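Local coordinates for protein MgGH51 (Meripilus giganteus, PDB 6ZPV) that hydrolyses alpha-L-arabinofuranosidic bonds as a GH51 glycosidase, probably releasing terminal arabinofuranose from plant polysaccharides, at residues Gln44-Asn49 and Leu65-Asp70; Gly229-Glu234 and Gly259-Val264; Leu300-Leu305 and Tyr359-His364; His400-Pro405 and Ala431-Asn436; Thr563-Gln568 and Gly607-Tyr612. All coordinates share one frame; numbering follows the deposited sequence.

Contact 1 holds a loop against an edge strand of one of two five-stranded antiparallel sheets, contacts 2, 3 and 4 belong to the eight-stranded parallel barrel, and contact 5 lies in the sandwich near the C-terminus. Contacts 1 and 2 touch, Gln44 O lying 3.4 Å from Val264 CG1. Contacts 2 and 4 (centres about 21 Å, nearest atoms about 6 Å apart) sit at the C-terminal ends of barrel strands, where this fold carries its active site; Trp261 and Tyr402 each lie near a glycerol, probably from the crystallisation liquor. Contact 3 flanks the barrel, its centre about 22 Å from that of contact 2. The centres of contacts 1 and 5 are about 69 Å apart.

Contact 1: residues Gln44-Asn49 and Leu65-Asp70; sequences QQVTPN and LAVIQD
Asn49 meets the strand with its CG anti to the carbonyl carbon (chi1 -59°), which sets CG beside its own backbone N, the atom that donates to Val67 O at 2.8 Å. The amide thus rests against the strand, with Asn49 OD1 3.6 Å from Val67 O, 4.1 Å from Ala66 CB and near Ile68 CG2. Asn49 ND2 gives a hydrogen bond to water 1, and Gln69 N donates to the same water at 2.9 Å, so side chain and backbone are tied across the contact. The strand receiving this loop, 64-69, is an edge strand of a five-stranded antiparallel sheet that belongs to a sandwich-like domain. It pairs with strand 80-85 through Ala66 and Ile68, whereas the carbonyl of Val67 is taken up by the loop. Pro48 packs against the backbone beyond that bond, CB 3.6 Å from Gln69 N, and its CG is 3.9 Å from Gln69 CB. Farther back along the loop, Val46 CG2 approaches Val67 CG1 at 4.4 Å, a looser apolar contact, while Val46 O accepts a hydrogen bond from Asn80 ND2.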
# COMPACT_ATOMS: atom_id res chain seq x y z
N GLN A 44 -4.27 -21.26 0.50
CA GLN A 44 -3.85 -21.06 -0.88
C GLN A 44 -2.34 -21.24 -1.02
O GLN A 44 -1.53 -20.75 -0.21
CB GLN A 44 -4.17 -19.62 -1.32
CG GLN A 44 -5.66 -19.42 -1.57
CD GLN A 44 -6.04 -17.93 -1.53
OE1 GLN A 44 -5.96 -17.31 -0.45
NE2 GLN A 44 -6.41 -17.33 -2.67
N GLN A 45 -1.97 -21.96 -2.08
CA GLN A 45 -0.55 -22.08 -2.50
C GLN A 45 0.33 -22.69 -1.43
O GLN A 45 1.52 -22.34 -1.36
CB GLN A 45 -0.01 -20.73 -2.99
CG GLN A 45 -0.83 -20.09 -4.11
CD GLN A 45 -0.90 -20.87 -5.39
OE1 GLN A 45 -0.11 -21.80 -5.63
NE2 GLN A 45 -1.82 -20.51 -6.24
N VAL A 46 -0.23 -23.60 -0.64
CA VAL A 46 0.58 -24.38 0.30
C VAL A 46 0.53 -25.86 -0.10
O VAL A 46 -0.34 -26.28 -0.86
CB VAL A 46 0.11 -24.22 1.77
CG1 VAL A 46 0.21 -22.75 2.17
CG2 VAL A 46 -1.31 -24.74 1.98
N THR A 47 1.48 -26.63 0.43
CA THR A 47 1.63 -28.07 0.10
C THR A 47 0.86 -28.88 1.13
O THR A 47 1.12 -28.81 2.35
CB THR A 47 3.10 -28.45 0.09
OG1 THR A 47 3.78 -27.64 -0.85
CG2 THR A 47 3.28 -29.92 -0.21
N PRO A 48 -0.13 -29.70 0.71
CA PRO A 48 -0.86 -30.55 1.65
C PRO A 48 0.03 -31.40 2.53
O PRO A 48 1.11 -31.81 2.12
CB PRO A 48 -1.73 -31.38 0.72
CG PRO A 48 -1.90 -30.59 -0.52
CD PRO A 48 -0.63 -29.82 -0.68
N ASN A 49 -0.49 -31.66 3.74
CA ASN A 49 0.14 -32.62 4.64
C ASN A 49 1.54 -32.17 5.09
O ASN A 49 2.45 -32.99 5.29
CB ASN A 49 0.13 -34.04 4.06
CG ASN A 49 -1.30 -34.52 3.80
OD1 ASN A 49 -2.12 -34.60 4.75
ND2 ASN A 49 -1.65 -34.66 2.53
N LEU A 65 -5.88 -32.08 13.00
CA LEU A 65 -5.91 -31.17 11.85
C LEU A 65 -4.92 -31.65 10.79
O LEU A 65 -3.77 -31.97 11.14
CB LEU A 65 -5.54 -29.75 12.23
CG LEU A 65 -6.35 -29.10 13.34
CD1 LEU A 65 -5.83 -27.70 13.60
CD2 LEU A 65 -7.84 -29.09 13.07
N ALA A 66 -5.27 -31.52 9.54
CA ALA A 66 -4.35 -31.69 8.40
C ALA A 66 -4.90 -30.93 7.21
O ALA A 66 -6.11 -30.89 7.03
CB ALA A 66 -4.20 -33.13 7.97
N VAL A 67 -4.03 -30.29 6.45
CA VAL A 67 -4.44 -29.68 5.18
C VAL A 67 -4.32 -30.74 4.10
O VAL A 67 -3.24 -31.29 3.89
CB VAL A 67 -3.61 -28.42 4.86
CG1 VAL A 67 -4.02 -27.87 3.51
CG2 VAL A 67 -3.83 -27.42 5.96
N ILE A 68 -5.40 -30.97 3.37
CA ILE A 68 -5.48 -31.99 2.32
C ILE A 68 -5.71 -31.39 0.95
O ILE A 68 -6.35 -30.34 0.85
CB ILE A 68 -6.54 -33.06 2.68
CG1 ILE A 68 -7.95 -32.50 2.70
CG2 ILE A 68 -6.18 -33.80 3.95
CD1 ILE A 68 -9.05 -33.56 2.71
N GLN A 69 -5.22 -32.07 -0.08
CA GLN A 69 -5.69 -31.83 -1.45
C GLN A 69 -7.05 -32.49 -1.48
O GLN A 69 -7.16 -33.73 -1.56
CB GLN A 69 -4.71 -32.43 -2.46
CG GLN A 69 -5.05 -32.14 -3.93
CD GLN A 69 -4.17 -32.92 -4.89
OE1 GLN A 69 -3.40 -33.79 -4.55
NE2 GLN A 69 -4.43 -32.70 -6.12
N ASP A 70 -8.11 -31.72 -1.42
CA ASP A 70 -9.45 -32.30 -1.26
C ASP A 70 -9.82 -33.07 -2.53
O ASP A 70 -9.75 -32.52 -3.62
CB ASP A 70 -10.44 -31.19 -0.94
CG ASP A 70 -11.72 -31.74 -0.32
OD1 ASP A 70 -12.21 -32.80 -0.77
OD2 ASP A 70 -12.25 -31.06 0.64
O HOH W 1 -3.82 -34.56 0.54

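Contact 2: residues Gly229-Glu234 and Gly259-Val264; sequences GGNNLE and GDWGYV
Gly259 brings its CA to 3.3 Å from Asn232 OD1, a spacing so close that a CB on this residue would collide with that oxygen. Asp260 follows, its N donating to the same OD1 at 3.0 Å; the bond is nearly straight (163°) and arrives nearly along the C=O axis. An alanine in place of Asn232 would probably leave Asp260 N without this acceptor and Asn265 OD1 without the amide donor that now reaches it. The Asp260 carboxylate turns toward the helical turn at 231-234, where OD2 lies close to Asn231 O, although the exact spacing is doubtful. A salt bridge to Arg257 NH2 and a hydrogen bond from Gly235 N hold OD2. Asp260 O receives a hydrogen bond from water 2, which in turn accepts one from Asn231 ND2 at 2.9 Å. The Trp261 ring comes next, with water 2 over one face, offset toward the rim. Asn231 ND2 is 4.0 Å from Trp261 CZ2, and the amide and ring planes are only 11° apart. Trp261 NE1 donates to Glu23 OE1, which also takes the N-H of Asn232. A glycerol, probably from the crystallisation liquor, lies beside Trp261. Following barrel strand 224-227, these loops lie at the C-terminal rim of the (beta/alpha)8 barrel, the usual place of the active site in GH51 enzymes.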
# COMPACT_ATOMS: atom_id res chain seq x y z
N GLY A 229 2.61 -2.97 -8.19
CA GLY A 229 4.01 -3.04 -7.85
C GLY A 229 4.82 -2.33 -8.90
O GLY A 229 4.28 -1.88 -9.91
N GLY A 230 6.15 -2.17 -8.67
CA GLY A 230 6.89 -2.82 -7.61
C GLY A 230 7.22 -4.27 -8.00
O GLY A 230 6.60 -4.87 -8.87
N ASN A 231 8.15 -4.86 -7.21
CA ASN A 231 8.56 -6.23 -7.47
C ASN A 231 7.38 -7.19 -7.42
O ASN A 231 7.38 -8.20 -8.15
CB ASN A 231 9.59 -6.69 -6.47
CG ASN A 231 10.99 -6.19 -6.75
OD1 ASN A 231 11.19 -5.35 -7.65
ND2 ASN A 231 11.99 -6.74 -6.07
N ASN A 232 6.39 -6.95 -6.56
CA ASN A 232 5.27 -7.91 -6.41
C ASN A 232 4.43 -8.04 -7.68
O ASN A 232 3.65 -8.99 -7.79
CB ASN A 232 4.37 -7.54 -5.24
CG ASN A 232 3.72 -8.73 -4.58
OD1 ASN A 232 4.42 -9.70 -4.23
ND2 ASN A 232 2.39 -8.69 -4.47
N LEU A 233 4.56 -7.13 -8.65
CA LEU A 233 3.93 -7.30 -9.97
C LEU A 233 4.55 -8.45 -10.74
O LEU A 233 3.88 -9.11 -11.56
CB LEU A 233 4.17 -6.00 -10.77
CG LEU A 233 3.74 -5.98 -12.25
CD1 LEU A 233 2.22 -5.92 -12.39
CD2 LEU A 233 4.39 -4.80 -12.95
N GLU A 234 5.88 -8.59 -10.64
CA GLU A 234 6.69 -9.29 -11.62
C GLU A 234 6.62 -10.81 -11.55
O GLU A 234 6.76 -11.48 -12.60
CB GLU A 234 8.13 -8.80 -11.57
CG GLU A 234 8.28 -7.37 -12.08
CD GLU A 234 9.66 -6.82 -11.85
OE1 GLU A 234 10.52 -6.97 -12.83
OE2 GLU A 234 9.94 -6.25 -10.78
N GLY A 259 3.89 -14.31 -3.79
CA GLY A 259 4.43 -13.01 -4.16
C GLY A 259 5.96 -12.98 -4.05
O GLY A 259 6.60 -14.03 -3.94
N ASP A 260 6.50 -11.79 -4.06
CA ASP A 260 7.95 -11.63 -4.17
C ASP A 260 8.62 -11.29 -2.84
O ASP A 260 9.78 -10.93 -2.86
CB ASP A 260 8.12 -10.71 -5.41
CG ASP A 260 7.51 -11.41 -6.78
OD1 ASP A 260 8.05 -12.62 -7.13
OD2 ASP A 260 6.40 -10.90 -7.42
N TRP A 261 7.90 -11.48 -1.73
CA TRP A 261 8.35 -11.07 -0.39
C TRP A 261 8.22 -12.19 0.63
O TRP A 261 8.20 -11.92 1.83
CB TRP A 261 7.67 -9.74 0.01
CG TRP A 261 8.03 -8.64 -0.92
CD1 TRP A 261 7.26 -8.07 -1.87
CD2 TRP A 261 9.34 -8.03 -1.05
NE1 TRP A 261 7.97 -7.14 -2.56
CE2 TRP A 261 9.25 -7.09 -2.09
CE3 TRP A 261 10.55 -8.17 -0.36
CZ2 TRP A 261 10.31 -6.28 -2.47
CZ3 TRP A 261 11.62 -7.36 -0.73
CH2 TRP A 261 11.49 -6.42 -1.78
N GLY A 262 8.17 -13.44 0.15
CA GLY A 262 8.25 -14.62 1.01
C GLY A 262 6.94 -15.19 1.46
O GLY A 262 6.93 -16.19 2.15
N TYR A 263 5.81 -14.60 1.07
CA TYR A 263 4.49 -15.07 1.54
C TYR A 263 3.47 -15.15 0.42
O TYR A 263 3.53 -14.48 -0.62
CB TYR A 263 3.99 -14.22 2.73
CG TYR A 263 3.85 -12.74 2.48
CD1 TYR A 263 2.67 -12.19 1.99
CD2 TYR A 263 4.88 -11.87 2.76
CE1 TYR A 263 2.52 -10.82 1.80
CE2 TYR A 263 4.78 -10.51 2.55
CZ TYR A 263 3.61 -9.99 2.06
OH TYR A 263 3.53 -8.62 1.91
N VAL A 264 2.48 -15.99 0.68
CA VAL A 264 1.31 -16.11 -0.20
C VAL A 264 0.45 -14.86 -0.15
O VAL A 264 0.13 -14.38 0.94
CB VAL A 264 0.49 -17.36 0.16
CG1 VAL A 264 -0.77 -17.45 -0.64
CG2 VAL A 264 1.33 -18.61 -0.00
O HOH W 2 11.39 -9.10 -4.44

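Contact 3: residues Leu300-Leu305 and Tyr359-His364; sequences LAENQL and YPYRWH
Glu302 and Tyr361 slide past each other in opposite directions, one side chain running over the ring of the other. Glu302 CB lies over one ring face in a CH-pi contact, 3.9 Å from the centroid and 24° off the normal. The chain then extends back toward the root of the tyrosine, so that Glu302 CD is 3.7 Å from Tyr361 CB, with the carboxylate plane turned only 17° from that of the ring. Tyr361 CB points toward the 300-305 loop, and chi1 (72°) sets CG between the backbone N and the carbonyl carbon, the crowded position. At the loop its OH donates to Leu300 O at 2.6 Å, reaching the oxygen from somewhat outside the carbonyl plane. Leu305 meets Tyr361 quite differently: the two side chains cross at about a right angle, and Leu305 CD1 touches the ring edge, 3.9 Å from Tyr361 CD1. The same methyl lies 4.2 Å from Arg362 CG. The loop is braced within itself by Ala301 N, which donates to Gln304 OE1 at 2.9 Å. The proximity of Asp365 to Glu302 OE2 might raise the proton affinity of the pair. Leu305 leads directly into helix 306-320, so the contact joins the start of that barrel helix to the first turn of helix 359-373, whose Tyr359 and Trp363 pack on strand 378-381.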
# COMPACT_ATOMS: atom_id res chain seq x y z
N LEU A 300 10.37 -13.00 -21.81
CA LEU A 300 9.70 -13.69 -22.93
C LEU A 300 10.29 -13.23 -24.25
O LEU A 300 10.59 -12.03 -24.42
CB LEU A 300 8.22 -13.40 -22.88
CG LEU A 300 7.48 -13.95 -21.67
CD1 LEU A 300 6.02 -13.59 -21.83
CD2 LEU A 300 7.69 -15.46 -21.54
N ALA A 301 10.41 -14.16 -25.17
CA ALA A 301 10.83 -13.83 -26.52
C ALA A 301 9.80 -12.90 -27.17
O ALA A 301 8.58 -12.97 -26.87
CB ALA A 301 10.96 -15.13 -27.34
N GLU A 302 10.24 -12.11 -28.16
CA GLU A 302 9.30 -11.23 -28.82
C GLU A 302 8.11 -11.99 -29.38
O GLU A 302 6.98 -11.48 -29.32
CB GLU A 302 10.03 -10.38 -29.84
CG GLU A 302 9.12 -9.34 -30.43
CD GLU A 302 9.80 -8.30 -31.19
OE1 GLU A 302 10.98 -8.50 -31.60
OE2 GLU A 302 9.16 -7.26 -31.39
N ASN A 303 8.33 -13.14 -29.98
CA ASN A 303 7.25 -13.91 -30.63
C ASN A 303 6.35 -14.61 -29.62
O ASN A 303 5.41 -15.30 -30.09
CB ASN A 303 7.83 -14.84 -31.70
CG ASN A 303 8.60 -16.01 -31.14
OD1 ASN A 303 8.69 -16.24 -29.95
ND2 ASN A 303 9.12 -16.82 -32.07
N GLN A 304 6.56 -14.42 -28.33
CA GLN A 304 5.70 -14.99 -27.26
C GLN A 304 4.80 -13.92 -26.61
O GLN A 304 4.00 -14.26 -25.74
CB GLN A 304 6.58 -15.69 -26.17
CG GLN A 304 7.45 -16.96 -26.53
CD GLN A 304 8.31 -17.47 -25.33
OE1 GLN A 304 9.28 -16.78 -24.79
NE2 GLN A 304 7.96 -18.69 -24.84
N LEU A 305 4.98 -12.65 -26.93
CA LEU A 305 4.34 -11.57 -26.16
C LEU A 305 2.85 -11.45 -26.40
O LEU A 305 2.15 -10.92 -25.50
CB LEU A 305 4.99 -10.22 -26.43
CG LEU A 305 6.47 -10.11 -26.08
CD1 LEU A 305 6.98 -8.72 -26.45
CD2 LEU A 305 6.70 -10.41 -24.62
N TYR A 359 13.93 -4.98 -22.96
CA TYR A 359 12.87 -3.96 -22.81
C TYR A 359 12.60 -3.22 -24.10
O TYR A 359 11.43 -2.88 -24.35
CB TYR A 359 13.14 -2.97 -21.67
CG TYR A 359 11.94 -2.15 -21.25
CD1 TYR A 359 10.82 -2.75 -20.67
CD2 TYR A 359 11.92 -0.77 -21.33
CE1 TYR A 359 9.77 -2.03 -20.15
CE2 TYR A 359 10.88 -0.02 -20.78
CZ TYR A 359 9.83 -0.65 -20.15
OH TYR A 359 8.86 0.12 -19.54
N PRO A 360 13.58 -2.90 -24.99
CA PRO A 360 13.19 -2.18 -26.20
C PRO A 360 12.07 -2.86 -27.00
O PRO A 360 11.12 -2.19 -27.39
CB PRO A 360 14.49 -2.00 -26.92
CG PRO A 360 15.54 -1.93 -25.83
CD PRO A 360 15.05 -2.96 -24.82
N TYR A 361 12.14 -4.16 -27.22
CA TYR A 361 11.07 -4.82 -27.98
C TYR A 361 9.83 -5.01 -27.12
O TYR A 361 8.72 -5.01 -27.64
CB TYR A 361 11.52 -6.12 -28.70
CG TYR A 361 11.80 -7.34 -27.85
CD1 TYR A 361 10.76 -8.03 -27.23
CD2 TYR A 361 13.07 -7.85 -27.68
CE1 TYR A 361 11.01 -9.18 -26.48
CE2 TYR A 361 13.33 -8.98 -26.94
CZ TYR A 361 12.30 -9.67 -26.37
OH TYR A 361 12.60 -10.80 -25.61
N ARG A 362 10.00 -5.25 -25.82
CA ARG A 362 8.84 -5.41 -24.94
C ARG A 362 8.04 -4.08 -24.85
O ARG A 362 6.81 -4.08 -25.07
CB ARG A 362 9.23 -5.95 -23.57
CG ARG A 362 9.85 -7.33 -23.65
CD ARG A 362 10.20 -7.95 -22.30
NE ARG A 362 11.24 -7.23 -21.55
CZ ARG A 362 11.12 -6.51 -20.44
NH1 ARG A 362 9.94 -6.25 -19.90
NH2 ARG A 362 12.20 -6.07 -19.84
N TRP A 363 8.74 -3.01 -24.53
CA TRP A 363 8.13 -1.67 -24.58
C TRP A 363 7.52 -1.41 -25.95
O TRP A 363 6.37 -0.95 -26.05
CB TRP A 363 9.21 -0.61 -24.28
CG TRP A 363 8.78 0.80 -24.56
CD1 TRP A 363 8.95 1.50 -25.71
CD2 TRP A 363 8.03 1.67 -23.69
NE1 TRP A 363 8.36 2.72 -25.64
CE2 TRP A 363 7.80 2.85 -24.40
CE3 TRP A 363 7.51 1.56 -22.39
CZ2 TRP A 363 7.10 3.93 -23.86
CZ3 TRP A 363 6.81 2.61 -21.87
CH2 TRP A 363 6.61 3.79 -22.59
N HIS A 364 8.27 -1.61 -27.03
CA HIS A 364 7.71 -1.28 -28.34
C HIS A 364 6.41 -2.05 -28.58
O HIS A 364 5.40 -1.44 -29.01
CB HIS A 364 8.72 -1.62 -29.44
CG HIS A 364 8.14 -1.38 -30.81
ND1 HIS A 364 7.35 -2.32 -31.46
CD2 HIS A 364 8.15 -0.29 -31.58
CE1 HIS A 364 6.95 -1.81 -32.63
NE2 HIS A 364 7.40 -0.62 -32.71

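Contact 4: residues His400-Pro405 and Ala431-Asn436; sequences HVYQTP and AAISTN
Tyr402 and Ala431 are paired in parallel fashion, joining the two strands of a beta-alpha-beta unit of the (beta/alpha)8 barrel, in which helix 405-410 makes the connection. Tyr402 CB lies 4.0 Å from Ile433 CD1. Farther out, the ring atom CD1 is 3.7 Å from Ile433 CG2 and 4.1 Å from Ala431 CB, the tyrosine and isoleucine crossing obliquely. At the tip, OH is hydrogen-bonded to Glu429 OE1 and to a glycerol probably from the crystallisation liquor, while the ring meets Trp491 edge-to-face. The backbone ladder consists of Ala431 N to Val401 O, Gln403 N to Ala431 O and Ile433 N to Gln403 O, the last at 2.9 Å. Beyond the ladder Pro405 CG packs on Ala432 CB, and Thr404 OG1 caps the helix through Trp407 N. Ser434 OG accepts from Asn436 N in an ST turn. Ser434 O is buried here without a hydrogen-bond donor; Thr404 CA approaches it at 3.1 Å in a CA-H...O contact, and Pro405 CD at 3.3 Å.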
# COMPACT_ATOMS: atom_id res chain seq x y z
N HIS A 400 13.60 5.65 -9.63
CA HIS A 400 13.63 5.16 -8.24
C HIS A 400 14.98 5.49 -7.62
O HIS A 400 15.99 5.27 -8.26
CB HIS A 400 13.44 3.63 -8.18
CG HIS A 400 12.15 3.15 -8.77
ND1 HIS A 400 11.90 1.80 -8.94
CD2 HIS A 400 11.06 3.81 -9.21
CE1 HIS A 400 10.70 1.69 -9.48
NE2 HIS A 400 10.15 2.88 -9.66
N VAL A 401 15.00 5.89 -6.35
CA VAL A 401 16.29 6.05 -5.63
C VAL A 401 16.12 5.74 -4.14
O VAL A 401 15.26 6.33 -3.47
CB VAL A 401 16.93 7.42 -5.88
CG1 VAL A 401 16.09 8.59 -5.38
CG2 VAL A 401 18.33 7.45 -5.29
N TYR A 402 16.99 4.90 -3.65
CA TYR A 402 17.19 4.62 -2.21
C TYR A 402 18.59 5.04 -1.85
O TYR A 402 19.56 4.61 -2.49
CB TYR A 402 16.93 3.15 -1.93
CG TYR A 402 15.52 2.73 -2.24
CD1 TYR A 402 14.48 3.07 -1.40
CD2 TYR A 402 15.23 2.03 -3.38
CE1 TYR A 402 13.17 2.71 -1.71
CE2 TYR A 402 13.93 1.70 -3.69
CZ TYR A 402 12.88 2.04 -2.87
OH TYR A 402 11.58 1.66 -3.10
N GLN A 403 18.72 5.91 -0.84
CA GLN A 403 20.03 6.57 -0.59
C GLN A 403 20.12 7.00 0.87
O GLN A 403 19.22 6.71 1.70
CB GLN A 403 20.25 7.69 -1.61
CG GLN A 403 21.27 7.39 -2.68
CD GLN A 403 22.69 7.17 -2.19
OE1 GLN A 403 22.98 7.45 -1.02
NE2 GLN A 403 23.57 6.65 -3.04
N THR A 404 21.19 7.70 1.23
CA THR A 404 21.35 8.21 2.58
C THR A 404 20.59 9.52 2.74
O THR A 404 20.33 10.24 1.77
CB THR A 404 22.82 8.48 2.86
OG1 THR A 404 23.26 9.58 2.07
CG2 THR A 404 23.75 7.29 2.71
N PRO A 405 20.28 9.90 4.01
CA PRO A 405 19.68 11.23 4.20
C PRO A 405 20.48 12.37 3.57
O PRO A 405 19.92 13.31 2.99
CB PRO A 405 19.59 11.33 5.75
CG PRO A 405 19.48 9.90 6.19
CD PRO A 405 20.39 9.11 5.26
N ALA A 431 13.34 6.90 -0.89
CA ALA A 431 13.42 6.96 0.56
C ALA A 431 14.89 7.03 0.97
O ALA A 431 15.77 6.43 0.31
CB ALA A 431 12.85 5.70 1.23
N ALA A 432 15.14 7.74 2.07
CA ALA A 432 16.46 7.68 2.75
C ALA A 432 16.44 6.49 3.70
O ALA A 432 15.70 6.50 4.67
CB ALA A 432 16.71 9.00 3.46
N ILE A 433 17.23 5.47 3.39
CA ILE A 433 17.07 4.14 4.03
C ILE A 433 18.17 3.79 5.02
O ILE A 433 17.97 2.83 5.76
CB ILE A 433 16.90 3.02 3.00
CG1 ILE A 433 18.17 2.72 2.23
CG2 ILE A 433 15.72 3.36 2.08
CD1 ILE A 433 18.07 1.42 1.44
N SER A 434 19.33 4.46 4.98
CA SER A 434 20.51 4.03 5.72
C SER A 434 21.45 5.21 5.79
O SER A 434 21.44 6.05 4.87
CB SER A 434 21.20 2.89 4.97
OG SER A 434 22.43 2.54 5.57
N THR A 435 22.31 5.22 6.80
CA THR A 435 23.41 6.17 6.83
C THR A 435 24.71 5.60 6.26
O THR A 435 25.71 6.33 6.25
CB THR A 435 23.66 6.66 8.27
OG1 THR A 435 23.85 5.53 9.12
CG2 THR A 435 22.46 7.42 8.80
N ASN A 436 24.70 4.36 5.77
CA ASN A 436 25.91 3.70 5.27
C ASN A 436 25.91 3.70 3.73
O ASN A 436 25.28 2.87 3.09
CB ASN A 436 25.95 2.29 5.78
CG ASN A 436 27.27 1.57 5.48
OD1 ASN A 436 28.02 1.97 4.56
ND2 ASN A 436 27.51 0.50 6.25

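Contact 5: residues Thr563-Gln568 and Gly607-Tyr612; sequences TFQLTQ and GKTFTY
Phe564 presses its CB onto one face of the Phe610 ring, 4.0 Å from the centroid and 16° off the normal. Phe564 CD2 reaches 3.7 Å from Phe610 CE2, the two rings oblique with planes at 33°. The two phenylalanines share one face of an antiparallel pair, in which they form a hydrogen-bonded couple, and Leu566 N extends the ladder to Lys608 O. Beside them, Leu566 CD1 lies against Phe610 CE1, Tyr612 CB abuts the edge of the Phe564 ring, and Thr567 CG2 rests 4.1 Å from Lys608 CB. On the other face the Gln565 chain bends at chi2 (-70°) and lies alongside Thr609: OE1 accepts from Thr609 OG1 at 2.7 Å, while NE2 rests 3.6 Å from Thr609 CG2. A leucine at Gln565 would probably leave the Thr609 hydroxyl without this acceptor. Nearby, water 3 bridges Thr563 OG1 and Thr611 OG1, which stand 4.0 Å apart. Lys608 NZ is hydrogen-bonded to water 4, itself bound to Thr567 O, and to Asn570 O. The ladder is thus two-sided: its aromatic face is buried against Ile550 and Ile552, consistent with a sandwich interior, whereas the hydroxyl and amide face, partly or fully exposed, is consistent with a solvent-facing side.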
# COMPACT_ATOMS: atom_id res chain seq x y z
N THR A 563 15.12 35.34 6.00
CA THR A 563 14.37 36.58 5.92
C THR A 563 13.58 36.53 4.60
O THR A 563 14.19 36.61 3.53
CB THR A 563 15.33 37.80 5.90
OG1 THR A 563 16.28 37.75 6.98
CG2 THR A 563 14.51 39.07 5.89
N PHE A 564 12.27 36.34 4.71
CA PHE A 564 11.40 36.30 3.53
C PHE A 564 11.03 37.69 3.11
O PHE A 564 10.54 38.49 3.94
CB PHE A 564 10.18 35.45 3.82
CG PHE A 564 10.51 33.99 3.92
CD1 PHE A 564 10.81 33.23 2.77
CD2 PHE A 564 10.63 33.37 5.15
CE1 PHE A 564 11.17 31.91 2.91
CE2 PHE A 564 10.99 32.04 5.26
CZ PHE A 564 11.27 31.31 4.14
N GLN A 565 11.21 37.97 1.83
CA GLN A 565 10.87 39.27 1.21
C GLN A 565 9.80 39.03 0.17
O GLN A 565 10.06 38.42 -0.87
CB GLN A 565 12.11 39.93 0.60
CG GLN A 565 13.14 40.34 1.59
CD GLN A 565 12.78 41.49 2.49
OE1 GLN A 565 11.70 42.06 2.35
NE2 GLN A 565 13.74 41.92 3.31
N LEU A 566 8.60 39.49 0.48
CA LEU A 566 7.38 39.38 -0.34
C LEU A 566 6.93 40.79 -0.75
O LEU A 566 5.70 40.98 -1.09
CB LEU A 566 6.29 38.64 0.41
CG LEU A 566 6.47 37.10 0.47
CD1 LEU A 566 7.54 36.70 1.42
CD2 LEU A 566 5.19 36.45 0.80
N THR A 567 7.85 41.74 -0.84
CA THR A 567 7.47 43.13 -1.18
C THR A 567 6.99 43.27 -2.63
O THR A 567 6.39 44.31 -2.92
CB THR A 567 8.66 44.03 -0.92
OG1 THR A 567 9.77 43.62 -1.67
CG2 THR A 567 8.98 44.09 0.57
N GLN A 568 7.22 42.31 -3.52
CA GLN A 568 6.69 42.42 -4.89
C GLN A 568 5.17 42.32 -4.91
O GLN A 568 4.52 42.76 -5.88
CB GLN A 568 7.26 41.32 -5.81
CG GLN A 568 8.75 41.53 -6.07
CD GLN A 568 9.30 40.42 -6.93
OE1 GLN A 568 8.55 39.78 -7.71
NE2 GLN A 568 10.61 40.21 -6.80
N GLY A 607 3.87 39.35 7.04
CA GLY A 607 3.68 40.56 6.26
C GLY A 607 4.61 40.49 5.10
O GLY A 607 5.07 39.38 4.71
N LYS A 608 4.87 41.63 4.50
CA LYS A 608 5.72 41.64 3.30
C LYS A 608 7.15 41.28 3.62
O LYS A 608 7.88 40.92 2.66
CB LYS A 608 5.60 42.96 2.54
CG LYS A 608 4.31 43.08 1.75
CD LYS A 608 4.07 44.39 1.07
CE LYS A 608 2.86 44.37 0.18
NZ LYS A 608 2.70 45.68 -0.52
N THR A 609 7.58 41.44 4.87
CA THR A 609 8.92 41.00 5.29
C THR A 609 8.72 40.27 6.61
O THR A 609 8.12 40.86 7.55
CB THR A 609 9.89 42.21 5.48
OG1 THR A 609 9.98 42.92 4.25
CG2 THR A 609 11.26 41.73 5.91
N PHE A 610 9.29 39.08 6.77
CA PHE A 610 9.26 38.39 8.06
C PHE A 610 10.42 37.43 8.13
O PHE A 610 10.96 37.05 7.05
CB PHE A 610 7.87 37.78 8.31
CG PHE A 610 7.49 36.68 7.34
CD1 PHE A 610 6.84 37.02 6.20
CD2 PHE A 610 7.80 35.37 7.56
CE1 PHE A 610 6.45 36.07 5.31
CE2 PHE A 610 7.42 34.41 6.65
CZ PHE A 610 6.77 34.77 5.50
N THR A 611 10.73 37.00 9.33
CA THR A 611 11.91 36.16 9.56
C THR A 611 11.50 34.88 10.24
O THR A 611 10.70 34.91 11.18
CB THR A 611 12.96 36.96 10.36
OG1 THR A 611 13.30 38.13 9.63
CG2 THR A 611 14.16 36.13 10.69
N TYR A 612 12.10 33.77 9.82
CA TYR A 612 11.86 32.46 10.46
C TYR A 612 13.21 31.84 10.84
O TYR A 612 14.11 31.80 9.96
CB TYR A 612 11.09 31.52 9.52
CG TYR A 612 10.85 30.16 10.14
CD1 TYR A 612 10.09 30.02 11.29
CD2 TYR A 612 11.37 29.02 9.57
CE1 TYR A 612 9.87 28.79 11.84
CE2 TYR A 612 11.16 27.77 10.11
CZ TYR A 612 10.40 27.65 11.27
OH TYR A 612 10.16 26.44 11.85
O HOH W 3 16.01 38.77 9.45
O HOH W 4 5.23 46.34 -1.58